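Local coordinates for protein methylxanthine N3-demethylase NdmB (Pseudomonas putida, PDB 6ICL) that removes the N3-methyl group of theobromine and related methylxanthines as formaldehyde in bacterial caffeine degradation, using a Rieske [2Fe-2S] cluster and a non-heme iron, at residues R34-V40 with V59-E64; C41-E47 with V67-L71; P244-T249 with L260-W265. All coordinates share one frame; numbering follows the deposited sequence.

From the N terminus, residues 34-40 lead into strand 37-42, and residues 41-47 carry that strand on into helix 43-48. The chain then returns through strand 57-61, where 59-64 closes interaction 1, and through strand 64-71, where 67-71 closes interaction 2. The segments alternate, so the two loops cross rather than nest. They also touch: Val40 CG2 lies 3.8 Å from Leu68 CD1. Together they join the outermost strands of the Rieske-domain sheet and set the helix against its inner strand 64-71. Interaction 3 follows in series, closing a hairpin in the C-terminal catalytic domain; its nearest atoms are about 15 Å from interaction 1 and about 17 Å from interaction 2.

Interaction 1: residues R34-V40 with V59-E64; sequences RHFWHPV and VTLLGE
Leu61 turns its two methyls toward His38 and Val40, bringing together the outermost strands, 37-42 and 57-61, of the six-stranded antiparallel sheet of the Rieske domain. The axes of 37-40 and 59-61 stay 8.1 Å apart and no backbone hydrogen bond joins the two segments, so the curled sheet meets itself here through side chains. The packed side is apolar. Leu61 has CG anti to its own N (chi1 177°), which carries CD1 to 3.6 Å from His38 CB while CD2 rests on Val40 CG1. Val40 and Val59 meet at about a right angle, CB to CG2 3.9 Å. The His38 ring is tied through NE2 to the carbonyl of Leu33, and His38 and Leu62 both touch Pro279 of strand 270-281. Beyond this layer, a type I' turn from Leu61 to Glu64 closes the hairpin to strand 64-71 and exposes Gly63. Leu62 CD1 still reaches to 3.7 Å from Arg34 N, but the more exposed side is held by one salt bridge. Arg34 NH1 meets Glu64 OE1 at 2.7 Å, nearly in the guanidinium plane and on the anti lone pair, with the carboxylate turned 77° to that plane.

Interaction 2: residues C41-E47 with V67-L71; sequences CTLNEFE and VLARL
Phe46 overlaps Leu68 and the backbone leading to Arg70 with the outer end of its ring: CE1 lies 3.7 Å from Leu68 CB, and CZ sits 3.7 Å from Arg70 N, which approaches the ring edge. A chi1 of 166° extends the side chain away from its backbone N, and the ring reaches from helix 43-47 to a strand that runs almost perpendicular to it, the axes 10.2 Å apart. The helix thus packs against the sheet of the Rieske domain, Met57 and Ile75 of adjoining strands also touching Phe46. Just before the helix, Cys41 SG packs on Leu68 CD1 at 3.6 Å. A capping box fixes the first turn: Glu45 N donates to Thr42 OG1, and Thr42 N donates to Glu45 OE2 from above the carboxylate plane.

Arg70 bends at chi2 and chi3 back toward the helix. Its guanidinium stands nearly perpendicular to the Phe46 ring, whose CE2 comes over one guanidinium face. At the guanidinium edge, NH2 donates almost straight to Glu47 OE2 (2.9 Å, 173°), on the anti side but tilted 27° out of the carboxylate plane. NH2 also bonds Gly53 O, and NE bonds His54 ND1. Three acceptors around two nitrogens therefore fix the guanidinium in rotation. Its charge probably stabilises Glu47 as a carboxylate, and the pair offsets its charge where Pro299 of the second subunit packs on both residues.

Interaction 3: residues P244-T249 with L260-W265; sequences PMGDFT and LEIKLW
Trp265 spreads one face of its indole over Met245 and Gly246, where the chain enters strand 246-253. Met245 CG stands 4.0 Å from the centroid of the six-membered ring and Gly246 CA 3.8 Å from that of the five-membered ring, both CH-pi contacts. Met245 CB lies over the same face, toward the rim at CE3 and CZ3. At the indole edge, NE1 points to Asp247 OD1 in a weak hydrogen bond of 3.3 Å, the carboxylate plane turned 71° to the ring. The tryptophan is held from its backbone as well, since Trp265 N donates to Met245 O at 2.9 Å in an almost straight line.

Behind the ring the two chains pair as the antiparallel hairpin of strands 246-253 and 257-264. Asp247 with Lys263 and Thr249 with Glu261 are hydrogen-bonded pairs, with N-H groups donating both ways. Gly246 with Leu264 and Phe248 with Ile262 are the non-hydrogen-bonded pairs, and at the glycine the strands close to 4.0 Å between CA atoms.

Phe248 and Ile262 project from one face of the sheet side by side, CE2 to CD1 3.5 Å. In Leu260 a chi1 of 167° swings the isobutyl group beside its own carbonyl carbon, and CD1 reaches 3.7 Å from Phe248 CB and lies at the ring edge. On the face bearing Thr249 and Glu261, a water of doubtful placement lies between Thr249 OG1 and the O and OE2 of Glu261, while OE1 is taken by a salt bridge with Arg270.

Further out, Phe195 meets the Phe248 ring edge-to-face, and Pro232 lies against Trp265. The hairpin sits within the seven-stranded antiparallel sheet of the catalytic domain, between strands 225-230 and 270-281, with the Leu260 side chain about 11 Å from the bound iron ion.

Interaction 1: residues R34-V40 with V59-E64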
loop_
_atom_site.group_PDB
_atom_site.type_symbol
_atom_site.label_atom_id
_atom_site.label_comp_id
_atom_site.label_asym_id
_atom_site.label_seq_id
_atom_site.Cartn_x
_atom_site.Cartn_y
_atom_site.Cartn_z
ATOM N N ARG A 34 -32.279 -20.086 -11.230
ATOM C CA ARG A 34 -32.588 -19.141 -12.296
ATOM C C ARG A 34 -34.050 -18.702 -12.322
ATOM O O ARG A 34 -34.342 -17.637 -12.871
ATOM C CB ARG A 34 -32.209 -19.749 -13.637
ATOM C CG ARG A 34 -30.743 -20.105 -13.702
ATOM C CD ARG A 34 -30.400 -20.666 -15.056
ATOM N NE ARG A 34 -30.648 -19.697 -16.119
ATOM C CZ ARG A 34 -29.727 -18.859 -16.577
ATOM N NH1 ARG A 34 -28.508 -18.883 -16.054
ATOM N NH2 ARG A 34 -30.018 -18.003 -17.555
ATOM N N HIS A 35 -34.968 -19.471 -11.727
ATOM C CA HIS A 35 -36.407 -19.205 -11.820
ATOM C C HIS A 35 -36.935 -18.319 -10.702
ATOM O O HIS A 35 -38.127 -17.976 -10.706
ATOM C CB HIS A 35 -37.186 -20.527 -11.828
ATOM C CG HIS A 35 -36.930 -21.359 -13.046
ATOM N ND1 HIS A 35 -35.957 -22.333 -13.094
ATOM C CD2 HIS A 35 -37.506 -21.338 -14.274
ATOM C CE1 HIS A 35 -35.945 -22.879 -14.296
ATOM N NE2 HIS A 35 -36.875 -22.293 -15.029
ATOM N N PHE A 36 -36.088 -17.943 -9.751
ATOM C CA PHE A 36 -36.492 -17.074 -8.658
ATOM C C PHE A 36 -36.019 -15.641 -8.890
ATOM O O PHE A 36 -35.072 -15.382 -9.641
ATOM C CB PHE A 36 -35.943 -17.604 -7.335
ATOM C CG PHE A 36 -36.510 -18.935 -6.942
ATOM C CD1 PHE A 36 -35.947 -20.115 -7.420
ATOM C CD2 PHE A 36 -37.604 -19.011 -6.076
ATOM C CE1 PHE A 36 -36.478 -21.379 -7.037
ATOM C CE2 PHE A 36 -38.139 -20.247 -5.686
ATOM C CZ PHE A 36 -37.571 -21.437 -6.175
ATOM N N TRP A 37 -36.720 -14.708 -8.255
ATOM C CA TRP A 37 -36.289 -13.321 -8.206
ATOM C C TRP A 37 -35.153 -13.169 -7.202
ATOM O O TRP A 37 -35.268 -13.607 -6.054
ATOM C CB TRP A 37 -37.443 -12.410 -7.798
ATOM C CG TRP A 37 -38.557 -12.344 -8.781
ATOM C CD1 TRP A 37 -39.617 -13.202 -8.875
ATOM C CD2 TRP A 37 -38.763 -11.338 -9.787
ATOM N NE1 TRP A 37 -40.456 -12.802 -9.877
ATOM C CE2 TRP A 37 -39.964 -11.660 -10.457
ATOM C CE3 TRP A 37 -38.047 -10.205 -10.186
ATOM C CZ2 TRP A 37 -40.477 -10.881 -11.514
ATOM C CZ3 TRP A 37 -38.551 -9.433 -11.239
ATOM C CH2 TRP A 37 -39.756 -9.780 -11.892
ATOM N N HIS A 38 -34.054 -12.557 -7.643
ATOM C CA HIS A 38 -32.925 -12.278 -6.764
ATOM C C HIS A 38 -32.626 -10.784 -6.749
ATOM O O HIS A 38 -32.686 -10.126 -7.797
ATOM C CB HIS A 38 -31.682 -13.026 -7.220
ATOM C CG HIS A 38 -31.848 -14.509 -7.218
ATOM N ND1 HIS A 38 -31.963 -15.238 -6.059
ATOM C CD2 HIS A 38 -31.936 -15.395 -8.237
ATOM C CE1 HIS A 38 -32.123 -16.513 -6.364
ATOM N NE2 HIS A 38 -32.100 -16.634 -7.679
ATOM N N PRO A 39 -32.280 -10.226 -5.593
ATOM C CA PRO A 39 -31.873 -8.822 -5.546
ATOM C C PRO A 39 -30.446 -8.677 -6.074
ATOM O O PRO A 39 -29.566 -9.490 -5.769
ATOM C CB PRO A 39 -31.965 -8.487 -4.060
ATOM C CG PRO A 39 -31.510 -9.823 -3.392
ATOM C CD PRO A 39 -31.989 -10.939 -4.332
ATOM N N VAL A 40 -30.230 -7.660 -6.914
ATOM C CA VAL A 40 -28.902 -7.419 -7.464
ATOM C C VAL A 40 -28.263 -6.140 -6.925
ATOM O O VAL A 40 -27.029 -6.080 -6.831
ATOM C CB VAL A 40 -28.932 -7.415 -9.000
ATOM C CG1 VAL A 40 -29.208 -8.840 -9.521
ATOM C CG2 VAL A 40 -29.968 -6.384 -9.517
ATOM N N VAL A 59 -23.679 -5.838 -12.665
ATOM C CA VAL A 59 -23.910 -6.723 -11.529
ATOM C C VAL A 59 -23.672 -8.139 -12.016
ATOM O O VAL A 59 -23.726 -8.428 -13.214
ATOM C CB VAL A 59 -25.333 -6.642 -10.921
ATOM C CG1 VAL A 59 -25.602 -5.278 -10.306
ATOM C CG2 VAL A 59 -26.407 -7.002 -11.984
ATOM N N THR A 60 -23.418 -9.036 -11.068
ATOM C CA THR A 60 -23.247 -10.446 -11.373
ATOM C C THR A 60 -24.278 -11.246 -10.586
ATOM O O THR A 60 -24.449 -11.032 -9.384
ATOM C CB THR A 60 -21.810 -10.883 -11.068
ATOM O OG1 THR A 60 -20.923 -10.100 -11.885
ATOM C CG2 THR A 60 -21.602 -12.360 -11.408
ATOM N N LEU A 61 -25.008 -12.117 -11.286
ATOM C CA LEU A 61 -26.079 -12.914 -10.695
ATOM C C LEU A 61 -25.935 -14.325 -11.225
ATOM O O LEU A 61 -25.993 -14.532 -12.441
ATOM C CB LEU A 61 -27.469 -12.376 -11.038
ATOM C CG LEU A 61 -28.633 -13.224 -10.494
ATOM C CD1 LEU A 61 -28.535 -13.400 -8.976
ATOM C CD2 LEU A 61 -29.977 -12.574 -10.852
ATOM N N LEU A 62 -25.756 -15.280 -10.315
ATOM C CA LEU A 62 -25.628 -16.689 -10.673
ATOM C C LEU A 62 -24.518 -16.879 -11.695
ATOM O O LEU A 62 -24.624 -17.687 -12.612
ATOM C CB LEU A 62 -26.963 -17.257 -11.183
ATOM C CG LEU A 62 -28.042 -17.412 -10.103
ATOM C CD1 LEU A 62 -29.393 -17.793 -10.716
ATOM C CD2 LEU A 62 -27.616 -18.449 -9.086
ATOM N N GLY A 63 -23.430 -16.130 -11.527
ATOM C CA GLY A 63 -22.319 -16.219 -12.448
ATOM C C GLY A 63 -22.495 -15.432 -13.726
ATOM O O GLY A 63 -21.526 -15.285 -14.476
ATOM N N GLU A 64 -23.690 -14.910 -14.002
ATOM C CA GLU A 64 -23.944 -14.155 -15.221
ATOM C C GLU A 64 -23.620 -12.685 -15.013
ATOM O O GLU A 64 -23.989 -12.096 -13.994
ATOM C CB GLU A 64 -25.407 -14.262 -15.665
ATOM C CG GLU A 64 -25.993 -15.643 -15.599
ATOM C CD GLU A 64 -25.753 -16.442 -16.848
ATOM O OE1 GLU A 64 -26.380 -17.513 -16.976
ATOM O OE2 GLU A 64 -24.944 -16.013 -17.701
#

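Interaction 2: residues C41-E47 with V67-L71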
loop_
_atom_site.group_PDB
_atom_site.type_symbol
_atom_site.label_atom_id
_atom_site.label_comp_id
_atom_site.label_asym_id
_atom_site.label_seq_id
_atom_site.Cartn_x
_atom_site.Cartn_y
_atom_site.Cartn_z
ATOM N N CYS A 41 -29.043 -5.142 -6.523
ATOM C CA CYS A 41 -28.480 -3.970 -5.865
ATOM C C CYS A 41 -29.636 -3.180 -5.267
ATOM O O CYS A 41 -30.799 -3.405 -5.605
ATOM C CB CYS A 41 -27.669 -3.100 -6.849
ATOM S SG CYS A 41 -28.687 -2.485 -8.244
ATOM N N THR A 42 -29.311 -2.284 -4.345
ATOM C CA THR A 42 -30.341 -1.366 -3.895
ATOM C C THR A 42 -30.541 -0.297 -4.961
ATOM O O THR A 42 -29.691 -0.089 -5.833
ATOM C CB THR A 42 -29.973 -0.726 -2.560
ATOM O OG1 THR A 42 -28.856 0.164 -2.743
ATOM C CG2 THR A 42 -29.601 -1.812 -1.534
ATOM N N LEU A 43 -31.695 0.363 -4.902
ATOM C CA LEU A 43 -31.967 1.453 -5.824
ATOM C C LEU A 43 -30.911 2.550 -5.693
ATOM O O LEU A 43 -30.384 3.044 -6.699
ATOM C CB LEU A 43 -33.374 1.994 -5.555
ATOM C CG LEU A 43 -33.865 3.081 -6.497
ATOM C CD1 LEU A 43 -33.696 2.597 -7.932
ATOM C CD2 LEU A 43 -35.349 3.391 -6.174
ATOM N N ASN A 44 -30.572 2.916 -4.456
ATOM C CA ASN A 44 -29.515 3.894 -4.225
ATOM C C ASN A 44 -28.194 3.455 -4.853
ATOM O O ASN A 44 -27.509 4.250 -5.524
ATOM C CB ASN A 44 -29.342 4.106 -2.728
ATOM C CG ASN A 44 -28.573 5.350 -2.426
ATOM O OD1 ASN A 44 -27.372 5.299 -2.134
ATOM N ND2 ASN A 44 -29.246 6.495 -2.522
ATOM N N GLU A 45 -27.803 2.194 -4.621
ATOM C CA GLU A 45 -26.604 1.662 -5.263
ATOM C C GLU A 45 -26.674 1.797 -6.779
ATOM O O GLU A 45 -25.678 2.136 -7.431
ATOM C CB GLU A 45 -26.395 0.194 -4.860
ATOM C CG GLU A 45 -25.709 0.041 -3.501
ATOM C CD GLU A 45 -25.825 -1.368 -2.919
ATOM O OE1 GLU A 45 -25.336 -1.571 -1.794
ATOM O OE2 GLU A 45 -26.409 -2.262 -3.578
ATOM N N PHE A 46 -27.840 1.518 -7.369
ATOM C CA PHE A 46 -27.954 1.635 -8.818
ATOM C C PHE A 46 -27.772 3.086 -9.280
ATOM O O PHE A 46 -27.099 3.354 -10.287
ATOM C CB PHE A 46 -29.313 1.108 -9.279
ATOM C CG PHE A 46 -29.637 1.497 -10.663
ATOM C CD1 PHE A 46 -29.089 0.791 -11.740
ATOM C CD2 PHE A 46 -30.443 2.599 -10.913
ATOM C CE1 PHE A 46 -29.377 1.172 -13.056
ATOM C CE2 PHE A 46 -30.717 2.988 -12.210
ATOM C CZ PHE A 46 -30.185 2.263 -13.288
ATOM N N GLU A 47 -28.394 4.027 -8.575
ATOM C CA GLU A 47 -28.327 5.433 -8.978
ATOM C C GLU A 47 -26.937 6.031 -8.773
ATOM O O GLU A 47 -26.544 6.926 -9.528
ATOM C CB GLU A 47 -29.386 6.235 -8.219
ATOM C CG GLU A 47 -30.816 5.856 -8.657
ATOM C CD GLU A 47 -31.898 6.685 -7.953
ATOM O OE1 GLU A 47 -31.601 7.301 -6.906
ATOM O OE2 GLU A 47 -33.039 6.733 -8.462
ATOM N N VAL A 67 -26.145 -6.133 -17.243
ATOM C CA VAL A 67 -26.126 -4.674 -17.213
ATOM C C VAL A 67 -27.507 -4.189 -16.791
ATOM O O VAL A 67 -28.528 -4.716 -17.251
ATOM C CB VAL A 67 -25.703 -4.078 -18.572
ATOM C CG1 VAL A 67 -26.566 -4.644 -19.720
ATOM C CG2 VAL A 67 -25.762 -2.551 -18.528
ATOM N N LEU A 68 -27.535 -3.231 -15.873
ATOM C CA LEU A 68 -28.739 -2.523 -15.480
ATOM C C LEU A 68 -28.692 -1.123 -16.075
ATOM O O LEU A 68 -27.651 -0.458 -16.037
ATOM C CB LEU A 68 -28.856 -2.425 -13.953
ATOM C CG LEU A 68 -28.795 -3.752 -13.175
ATOM C CD1 LEU A 68 -28.909 -3.510 -11.682
ATOM C CD2 LEU A 68 -29.891 -4.729 -13.645
ATOM N N ALA A 69 -29.813 -0.673 -16.628
ATOM C CA ALA A 69 -29.913 0.708 -17.072
ATOM C C ALA A 69 -31.362 1.145 -16.959
ATOM O O ALA A 69 -32.287 0.336 -17.119
ATOM C CB ALA A 69 -29.432 0.884 -18.512
ATOM N N ARG A 70 -31.555 2.425 -16.684
ATOM C CA ARG A 70 -32.898 2.979 -16.583
ATOM C C ARG A 70 -33.211 3.633 -17.916
ATOM O O ARG A 70 -32.574 4.621 -18.291
ATOM C CB ARG A 70 -33.031 3.975 -15.436
ATOM C CG ARG A 70 -34.442 4.556 -15.360
ATOM C CD ARG A 70 -34.866 4.757 -13.934
ATOM N NE ARG A 70 -33.857 5.507 -13.206
ATOM C CZ ARG A 70 -33.838 5.642 -11.892
ATOM N NH1 ARG A 70 -34.777 5.078 -11.149
ATOM N NH2 ARG A 70 -32.876 6.350 -11.323
ATOM N N LEU A 71 -34.166 3.046 -18.642
ATOM C CA LEU A 71 -34.596 3.506 -19.953
ATOM C C LEU A 71 -36.077 3.871 -19.846
ATOM O O LEU A 71 -36.898 3.021 -19.485
ATOM C CB LEU A 71 -34.388 2.421 -21.016
ATOM C CG LEU A 71 -32.981 1.841 -21.222
ATOM C CD1 LEU A 71 -32.970 0.875 -22.397
ATOM C CD2 LEU A 71 -31.950 2.936 -21.437
#

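Interaction 3: residues P244-T249 with L260-W265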
loop_
_atom_site.group_PDB
_atom_site.type_symbol
_atom_site.label_atom_id
_atom_site.label_comp_id
_atom_site.label_asym_id
_atom_site.label_seq_id
_atom_site.Cartn_x
_atom_site.Cartn_y
_atom_site.Cartn_z
ATOM N N PRO A 244 -36.004 -7.627 26.861
ATOM C CA PRO A 244 -37.456 -7.849 26.888
ATOM C C PRO A 244 -37.887 -8.987 25.956
ATOM O O PRO A 244 -37.327 -9.143 24.874
ATOM C CB PRO A 244 -38.024 -6.507 26.415
ATOM C CG PRO A 244 -36.969 -5.965 25.504
ATOM C CD PRO A 244 -35.641 -6.433 26.074
ATOM N N MET A 245 -38.879 -9.766 26.369
ATOM C CA MET A 245 -39.221 -10.992 25.664
ATOM C C MET A 245 -40.216 -10.731 24.529
ATOM O O MET A 245 -40.993 -9.766 24.548
ATOM C CB MET A 245 -39.780 -12.019 26.649
ATOM C CG MET A 245 -38.945 -13.287 26.783
ATOM S SD MET A 245 -37.241 -12.966 27.291
ATOM C CE MET A 245 -37.498 -12.202 28.893
ATOM N N GLY A 246 -40.182 -11.613 23.529
ATOM C CA GLY A 246 -41.026 -11.441 22.362
ATOM C C GLY A 246 -41.172 -12.724 21.576
ATOM O O GLY A 246 -40.543 -13.742 21.872
ATOM N N ASP A 247 -42.044 -12.670 20.575
ATOM C CA ASP A 247 -42.206 -13.762 19.627
ATOM C C ASP A 247 -41.442 -13.452 18.349
ATOM O O ASP A 247 -41.264 -12.289 17.987
ATOM C CB ASP A 247 -43.676 -13.997 19.275
ATOM C CG ASP A 247 -44.432 -14.727 20.373
ATOM O OD1 ASP A 247 -43.834 -15.609 21.026
ATOM O OD2 ASP A 247 -45.622 -14.413 20.574
ATOM N N PHE A 248 -41.049 -14.512 17.647
ATOM C CA PHE A 248 -40.273 -14.438 16.414
ATOM C C PHE A 248 -41.053 -15.166 15.328
ATOM O O PHE A 248 -41.161 -16.397 15.347
ATOM C CB PHE A 248 -38.884 -15.041 16.617
ATOM C CG PHE A 248 -38.105 -14.384 17.729
ATOM C CD1 PHE A 248 -38.222 -14.835 19.044
ATOM C CD2 PHE A 248 -37.275 -13.305 17.465
ATOM C CE1 PHE A 248 -37.523 -14.218 20.072
ATOM C CE2 PHE A 248 -36.574 -12.682 18.484
ATOM C CZ PHE A 248 -36.692 -13.135 19.787
ATOM N N THR A 249 -41.599 -14.409 14.390
ATOM C CA THR A 249 -42.452 -14.944 13.342
ATOM C C THR A 249 -41.732 -14.792 12.009
ATOM O O THR A 249 -41.479 -13.668 11.563
ATOM C CB THR A 249 -43.794 -14.211 13.333
ATOM O OG1 THR A 249 -44.343 -14.212 14.660
ATOM C CG2 THR A 249 -44.757 -14.880 12.393
ATOM N N LEU A 260 -38.293 -11.458 9.462
ATOM C CA LEU A 260 -38.418 -11.775 10.878
ATOM C C LEU A 260 -39.228 -10.682 11.554
ATOM O O LEU A 260 -38.757 -9.548 11.706
ATOM C CB LEU A 260 -37.062 -11.924 11.563
ATOM C CG LEU A 260 -37.213 -11.947 13.095
ATOM C CD1 LEU A 260 -38.182 -13.076 13.582
ATOM C CD2 LEU A 260 -35.851 -12.033 13.805
ATOM N N GLU A 261 -40.432 -11.033 11.994
ATOM C CA GLU A 261 -41.238 -10.134 12.798
ATOM C C GLU A 261 -41.000 -10.442 14.270
ATOM O O GLU A 261 -41.205 -11.578 14.717
ATOM C CB GLU A 261 -42.714 -10.276 12.454
ATOM C CG GLU A 261 -43.589 -9.508 13.417
ATOM C CD GLU A 261 -45.024 -9.966 13.366
ATOM O OE1 GLU A 261 -45.785 -9.442 12.523
ATOM O OE2 GLU A 261 -45.367 -10.873 14.147
ATOM N N ILE A 262 -40.542 -9.446 15.018
ATOM C CA ILE A 262 -40.406 -9.569 16.462
ATOM C C ILE A 262 -41.546 -8.784 17.095
ATOM O O ILE A 262 -41.660 -7.570 16.889
ATOM C CB ILE A 262 -39.052 -9.063 16.969
ATOM C CG1 ILE A 262 -37.894 -9.760 16.236
ATOM C CG2 ILE A 262 -38.959 -9.281 18.470
ATOM C CD1 ILE A 262 -36.548 -9.529 16.891
ATOM N N LYS A 263 -42.402 -9.476 17.841
ATOM C CA LYS A 263 -43.503 -8.855 18.573
ATOM C C LYS A 263 -43.208 -8.964 20.063
ATOM O O LYS A 263 -43.057 -10.068 20.584
ATOM C CB LYS A 263 -44.833 -9.521 18.220
ATOM C CG LYS A 263 -46.063 -8.844 18.818
ATOM C CD LYS A 263 -47.312 -9.614 18.430
ATOM C CE LYS A 263 -48.523 -9.177 19.240
ATOM N NZ LYS A 263 -49.671 -10.107 19.023
ATOM N N LEU A 264 -43.083 -7.826 20.737
ATOM C CA LEU A 264 -42.804 -7.846 22.166
ATOM C C LEU A 264 -44.022 -8.346 22.942
ATOM O O LEU A 264 -45.169 -8.072 22.574
ATOM C CB LEU A 264 -42.412 -6.452 22.662
ATOM C CG LEU A 264 -41.009 -5.929 22.344
ATOM C CD1 LEU A 264 -39.952 -6.996 22.613
ATOM C CD2 LEU A 264 -40.918 -5.414 20.911
ATOM N N TRP A 265 -43.758 -9.097 24.015
ATOM C CA TRP A 265 -44.830 -9.588 24.875
ATOM C C TRP A 265 -45.453 -8.447 25.665
ATOM O O TRP A 265 -46.657 -8.181 25.560
ATOM C CB TRP A 265 -44.291 -10.657 25.818
ATOM C CG TRP A 265 -43.981 -11.941 25.143
ATOM C CD1 TRP A 265 -44.249 -12.275 23.848
ATOM C CD2 TRP A 265 -43.339 -13.077 25.731
ATOM N NE1 TRP A 265 -43.811 -13.560 23.590
ATOM C CE2 TRP A 265 -43.251 -14.072 24.731
ATOM C CE3 TRP A 265 -42.840 -13.356 27.012
ATOM C CZ2 TRP A 265 -42.682 -15.326 24.973
ATOM C CZ3 TRP A 265 -42.263 -14.596 27.248
ATOM C CH2 TRP A 265 -42.191 -15.568 26.232
HETATM O O HOH W 1 -43.805 -12.282 15.995
#